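Local coordinates for tailspike protein (Acinetobacter phage vB_ApiP_P1, PDB 6E1R) that probably binds and hydrolyses the capsular polysaccharide of its Acinetobacter host, as a trimeric tailspike of the phage particle, at residues C198-S203 and D221-S227; F258-T262 and Q285-T289. All blocks are in the same frame, centred on the assembly; numbering follows the deposited sequence.

Contact 1 of 2, residues C198-S203 and D221-S227; sequences CVFDRS and DFGTYMS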
loop_
_atom_site.group_PDB
_atom_site.type_symbol
_atom_site.label_atom_id
_atom_site.label_comp_id
_atom_site.label_asym_id
_atom_site.label_seq_id
_atom_site.Cartn_x
_atom_site.Cartn_y
_atom_site.Cartn_z
ATOM N N CYS A 198 -0.688 20.719 8.274
ATOM C CA CYS A 198 -1.419 21.477 9.277
ATOM C C CYS A 198 -1.223 20.856 10.652
ATOM O O CYS A 198 -1.232 19.632 10.806
ATOM C CB CYS A 198 -2.907 21.547 8.931
ATOM S SG CYS A 198 -3.280 22.514 7.446
ATOM N N VAL A 199 -1.042 21.709 11.654
ATOM C CA VAL A 199 -0.797 21.282 13.023
ATOM C C VAL A 199 -2.027 21.607 13.856
ATOM O O VAL A 199 -2.625 22.679 13.710
ATOM C CB VAL A 199 0.461 21.955 13.607
ATOM C CG1 VAL A 199 0.715 21.481 15.029
ATOM C CG2 VAL A 199 1.666 21.682 12.722
ATOM N N PHE A 200 -2.409 20.673 14.721
ATOM C CA PHE A 200 -3.572 20.820 15.588
ATOM C C PHE A 200 -3.090 20.747 17.029
ATOM O O PHE A 200 -2.707 19.674 17.510
ATOM C CB PHE A 200 -4.619 19.750 15.283
ATOM C CG PHE A 200 -5.190 19.848 13.895
ATOM C CD1 PHE A 200 -4.507 19.322 12.809
ATOM C CD2 PHE A 200 -6.404 20.479 13.675
ATOM C CE1 PHE A 200 -5.029 19.419 11.530
ATOM C CE2 PHE A 200 -6.930 20.577 12.400
ATOM C CZ PHE A 200 -6.242 20.046 11.326
ATOM N N ASP A 201 -3.102 21.890 17.710
ATOM C CA ASP A 201 -2.576 21.970 19.063
ATOM C C ASP A 201 -3.459 21.192 20.030
ATOM O O ASP A 201 -4.683 21.130 19.880
ATOM C CB ASP A 201 -2.468 23.434 19.497
ATOM C CG ASP A 201 -1.599 23.620 20.725
ATOM O OD1 ASP A 201 -2.020 23.200 21.822
ATOM O OD2 ASP A 201 -0.491 24.182 20.591
ATOM N N ARG A 202 -2.820 20.597 21.039
ATOM C CA ARG A 202 -3.541 19.800 22.024
ATOM C C ARG A 202 -4.442 20.645 22.913
ATOM O O ARG A 202 -5.273 20.083 23.634
ATOM C CB ARG A 202 -2.550 19.021 22.888
ATOM C CG ARG A 202 -2.960 17.589 23.179
ATOM C CD ARG A 202 -2.045 16.974 24.223
ATOM N NE ARG A 202 -0.640 17.288 23.975
ATOM C CZ ARG A 202 0.303 17.284 24.913
ATOM N NH1 ARG A 202 -0.006 16.987 26.168
ATOM N NH2 ARG A 202 1.556 17.582 24.598
ATOM N N SER A 203 -4.297 21.971 22.879
ATOM C CA SER A 203 -5.186 22.846 23.631
ATOM C C SER A 203 -6.615 22.789 23.111
ATOM O O SER A 203 -7.548 23.102 23.859
ATOM C CB SER A 203 -4.670 24.285 23.586
ATOM O OG SER A 203 -4.469 24.713 22.249
ATOM N N ASP A 221 -0.254 17.028 12.083
ATOM C CA ASP A 221 0.087 16.669 13.451
ATOM C C ASP A 221 -1.104 16.954 14.351
ATOM O O ASP A 221 -1.691 18.039 14.285
ATOM C CB ASP A 221 1.324 17.431 13.934
ATOM C CG ASP A 221 1.819 16.945 15.281
ATOM O OD1 ASP A 221 1.075 17.082 16.274
ATOM O OD2 ASP A 221 2.949 16.414 15.343
ATOM N N PHE A 222 -1.448 15.983 15.194
ATOM C CA PHE A 222 -2.588 16.082 16.101
ATOM C C PHE A 222 -2.102 15.838 17.527
ATOM O O PHE A 222 -1.879 14.691 17.927
ATOM C CB PHE A 222 -3.682 15.088 15.723
ATOM C CG PHE A 222 -4.348 15.378 14.407
ATOM C CD1 PHE A 222 -3.784 14.947 13.218
ATOM C CD2 PHE A 222 -5.546 16.070 14.362
ATOM C CE1 PHE A 222 -4.399 15.206 12.008
ATOM C CE2 PHE A 222 -6.167 16.333 13.156
ATOM C CZ PHE A 222 -5.592 15.901 11.977
ATOM N N GLY A 223 -1.931 16.918 18.284
ATOM C CA GLY A 223 -1.733 16.836 19.716
ATOM C C GLY A 223 -0.316 16.623 20.201
ATOM O O GLY A 223 -0.131 16.333 21.388
ATOM N N THR A 224 0.692 16.773 19.341
ATOM C CA THR A 224 2.068 16.641 19.814
ATOM C C THR A 224 2.453 17.835 20.675
ATOM O O THR A 224 3.005 17.676 21.771
ATOM C CB THR A 224 3.033 16.493 18.638
ATOM O OG1 THR A 224 2.655 15.361 17.846
ATOM C CG2 THR A 224 4.456 16.295 19.139
ATOM N N TYR A 225 2.167 19.041 20.195
ATOM C CA TYR A 225 2.508 20.271 20.889
ATOM C C TYR A 225 1.278 20.824 21.597
ATOM O O TYR A 225 0.142 20.626 21.156
ATOM C CB TYR A 225 3.071 21.308 19.914
ATOM C CG TYR A 225 4.254 20.805 19.122
ATOM C CD1 TYR A 225 5.543 20.896 19.632
ATOM C CD2 TYR A 225 4.083 20.229 17.870
ATOM C CE1 TYR A 225 6.630 20.432 18.912
ATOM C CE2 TYR A 225 5.163 19.761 17.145
ATOM C CZ TYR A 225 6.434 19.867 17.670
ATOM O OH TYR A 225 7.512 19.405 16.952
HETATM N N MSE A 226 1.516 21.516 22.704
HETATM C CA MSE A 226 0.430 22.030 23.531
HETATM C C MSE A 226 0.751 23.432 24.040
HETATM O O MSE A 226 1.604 23.602 24.912
HETATM C CB MSE A 226 0.170 21.083 24.703
HETATM C CG MSE A 226 -1.163 21.289 25.398
HETATM SE SE MSE A 226 -1.242 20.350 27.106
HETATM C CE MSE A 226 -2.791 19.228 26.782
ATOM N N SER A 227 0.060 24.437 23.495
ATOM C CA SER A 227 0.345 25.818 23.875
ATOM C C SER A 227 -0.122 26.104 25.298
ATOM O O SER A 227 0.611 26.704 26.093
ATOM C CB SER A 227 -0.311 26.780 22.885
ATOM O OG SER A 227 -1.723 26.727 22.982
#
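Two successive coils of a parallel beta-helix, the fold of many phage tailspikes, meet where strands 199-200 and 221-222 lie side by side in one parallel sheet. Backbone hydrogen bonds run from Asp221 N to Cys198 O (3.1 Å), from Phe200 N to Asp221 O (2.8 Å) and from Gly223 N to Phe200 O (3.0 Å), so that Val199 pairs with Asp221 and Phe200 with Phe222. In-register pairing lays the Phe200 ring over that of Phe222 in an offset stack, centroids 4.4 Å apart and planes at 4°. Phe171 and Phe258 continue this row of aromatic rings on neighbouring coils. On the other face, Asp221 turns its carboxylate back on its own chain, where OD1 accepts from Thr224 N at 3.1 Å and OD2 from Thr224 OG1 at 2.7 Å, closing an Asx motif over the turn through Gly223, whose positive phi suits glycine. Tyr225 reaches across the trimer interface, its hydroxyl bonded to Gln192 of the second subunit. Beyond the strands, side chains and one further backbone bond keep the coils joined. Arg202 donates from NE to Gly223 O (2.8 Å) and from NH2 to Thr224 O (3.2 Å), while its backbone N binds Tyr225 O (3.0 Å). Asp201 forms an Asx turn in which OD1 accepts from Ser203 N at 2.8 Å and, across the contact, from Ser227 N at 2.9 Å.

Contact 2 of 2, residues F258-T262 and Q285-T289; sequences FRKGT and QNLCT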
loop_
_atom_site.group_PDB
_atom_site.type_symbol
_atom_site.label_atom_id
_atom_site.label_comp_id
_atom_site.label_asym_id
_atom_site.label_seq_id
_atom_site.Cartn_x
_atom_site.Cartn_y
_atom_site.Cartn_z
ATOM N N PHE A 258 -0.436 11.205 15.583
ATOM C CA PHE A 258 -1.486 11.334 16.589
ATOM C C PHE A 258 -0.887 10.991 17.946
ATOM O O PHE A 258 -0.624 9.818 18.230
ATOM C CB PHE A 258 -2.671 10.420 16.274
ATOM C CG PHE A 258 -3.291 10.664 14.927
ATOM C CD1 PHE A 258 -2.760 10.081 13.787
ATOM C CD2 PHE A 258 -4.415 11.464 14.802
ATOM C CE1 PHE A 258 -3.332 10.300 12.547
ATOM C CE2 PHE A 258 -4.992 11.686 13.565
ATOM C CZ PHE A 258 -4.450 11.104 12.436
ATOM N N ARG A 259 -0.663 12.009 18.779
ATOM C CA ARG A 259 -0.037 11.838 20.082
ATOM C C ARG A 259 -0.884 12.478 21.174
ATOM O O ARG A 259 -1.585 13.466 20.941
ATOM C CB ARG A 259 1.375 12.445 20.134
ATOM C CG ARG A 259 2.417 11.723 19.308
ATOM C CD ARG A 259 3.793 12.271 19.647
ATOM N NE ARG A 259 4.861 11.568 18.946
ATOM C CZ ARG A 259 5.502 12.047 17.887
ATOM N NH1 ARG A 259 5.198 13.245 17.408
ATOM N NH2 ARG A 259 6.460 11.331 17.316
ATOM N N LYS A 260 -0.812 11.884 22.368
ATOM C CA LYS A 260 -1.293 12.495 23.610
ATOM C C LYS A 260 -2.800 12.744 23.588
ATOM O O LYS A 260 -3.274 13.801 24.005
ATOM C CB LYS A 260 -0.552 13.802 23.900
ATOM C CG LYS A 260 0.955 13.689 23.993
ATOM C CD LYS A 260 1.385 12.821 25.155
ATOM C CE LYS A 260 2.903 12.661 25.165
ATOM N NZ LYS A 260 3.603 13.975 25.332
ATOM N N GLY A 261 -3.567 11.770 23.103
ATOM C CA GLY A 261 -5.011 11.862 23.206
ATOM C C GLY A 261 -5.485 11.550 24.613
ATOM O O GLY A 261 -4.875 10.768 25.336
ATOM N N THR A 262 -6.598 12.174 25.007
ATOM C CA THR A 262 -7.111 11.995 26.361
ATOM C C THR A 262 -8.613 11.760 26.429
ATOM O O THR A 262 -9.142 11.603 27.535
ATOM C CB THR A 262 -6.756 13.209 27.240
ATOM O OG1 THR A 262 -6.973 14.419 26.505
ATOM C CG2 THR A 262 -5.302 13.144 27.686
ATOM N N GLN A 285 1.819 7.260 22.178
ATOM C CA GLN A 285 1.824 8.087 23.386
ATOM C C GLN A 285 0.448 8.669 23.700
ATOM O O GLN A 285 0.339 9.756 24.272
ATOM C CB GLN A 285 2.869 9.203 23.283
ATOM C CG GLN A 285 4.291 8.693 23.119
ATOM C CD GLN A 285 5.304 9.813 22.999
ATOM O OE1 GLN A 285 4.974 10.986 23.173
ATOM N NE2 GLN A 285 6.547 9.456 22.701
ATOM N N ASN A 286 -0.612 7.952 23.340
ATOM C CA ASN A 286 -1.964 8.395 23.639
ATOM C C ASN A 286 -2.422 7.857 24.991
ATOM O O ASN A 286 -1.852 6.911 25.540
ATOM C CB ASN A 286 -2.933 7.952 22.543
ATOM C CG ASN A 286 -2.577 8.523 21.188
ATOM O OD1 ASN A 286 -3.005 9.622 20.835
ATOM N ND2 ASN A 286 -1.793 7.778 20.418
ATOM N N LEU A 287 -3.470 8.477 25.524
ATOM C CA LEU A 287 -4.060 8.100 26.803
ATOM C C LEU A 287 -5.567 7.947 26.667
ATOM O O LEU A 287 -6.332 8.302 27.570
ATOM C CB LEU A 287 -3.722 9.127 27.883
ATOM C CG LEU A 287 -2.241 9.294 28.222
ATOM C CD1 LEU A 287 -2.053 10.357 29.291
ATOM C CD2 LEU A 287 -1.645 7.968 28.667
ATOM N N CYS A 288 -6.017 7.419 25.532
ATOM C CA CYS A 288 -7.444 7.263 25.291
ATOM C C CYS A 288 -8.041 6.239 26.248
ATOM O O CYS A 288 -7.393 5.255 26.614
ATOM C CB CYS A 288 -7.694 6.840 23.846
ATOM S SG CYS A 288 -7.082 8.010 22.617
ATOM N N THR A 289 -9.289 6.476 26.656
ATOM C CA THR A 289 -9.895 5.636 27.683
ATOM C C THR A 289 -10.511 4.364 27.114
ATOM O O THR A 289 -10.620 3.366 27.835
ATOM C CB THR A 289 -10.946 6.421 28.472
ATOM O OG1 THR A 289 -11.903 6.997 27.576
ATOM C CG2 THR A 289 -10.281 7.525 29.287
HETATM O O HOH W 1 6.705 12.719 25.164
HETATM O O HOH W 2 -7.586 9.882 29.295
#
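Where strand 257-259 and the next coil's strand 281-284 of the beta-helix give way to loops, segments 258-262 and 285-289 remain tied mainly through polar groups. Among backbone links, Leu287 N donates to Gly261 O at 2.7 Å, whereas the bond from Lys260 N to Gln285 O at 3.1 Å is weak. Lys260 CA also makes a CA-H...O contact of 3.3 Å with Gln285 O. Side chain to backbone, Asn286 bridges two points of the preceding coil: ND2 donates to Phe258 O (3.2 Å) and OD1 accepts from Gly261 N (3.2 Å). Gly261 leaves room for this, since a CB there would lie tight against both Asn286 OD1 and Cys288 SG. Waters join the outer parts. One donates to Gln285 OE1 at 3.2 Å and weakly accepts from Lys260 NZ at 3.4 Å; another donates to Thr262 O (2.9 Å) and to Leu287 O (2.7 Å). Arg259, touching Gln285 through CD to OE1 at 3.9 Å, forms its salt bridge with Glu284 and packs on Gln192 of the second subunit. The amide of the buried Asn286 thus spans the strand end and the turn, adding to the backbone bonds that keep the coils paired where regular strand pairing stops.

Contacts 1 and 2 join successive coils of the same beta-helix in series, their centres about 12 Å apart, and meet where strands 221-222 and 257-259 are neighbours in one sheet. A probable hydrogen bond from Arg259 N to Phe222 O (3.1 Å) ties them, and the Phe222 ring stacks on that of Phe258. Contact 1 is largely buried and combines regular strand pairing with aromatic stacking, with Arg202 and Asp201 and one more backbone bond continuing the join past the strands. Contact 2, partly buried, lies mostly in the loops, where an asparagine amide and waters supplement a few backbone bonds. It buries less surface, 429 against 667 Å². Both reach Gln192 of the second subunit, through Tyr225 and Arg259.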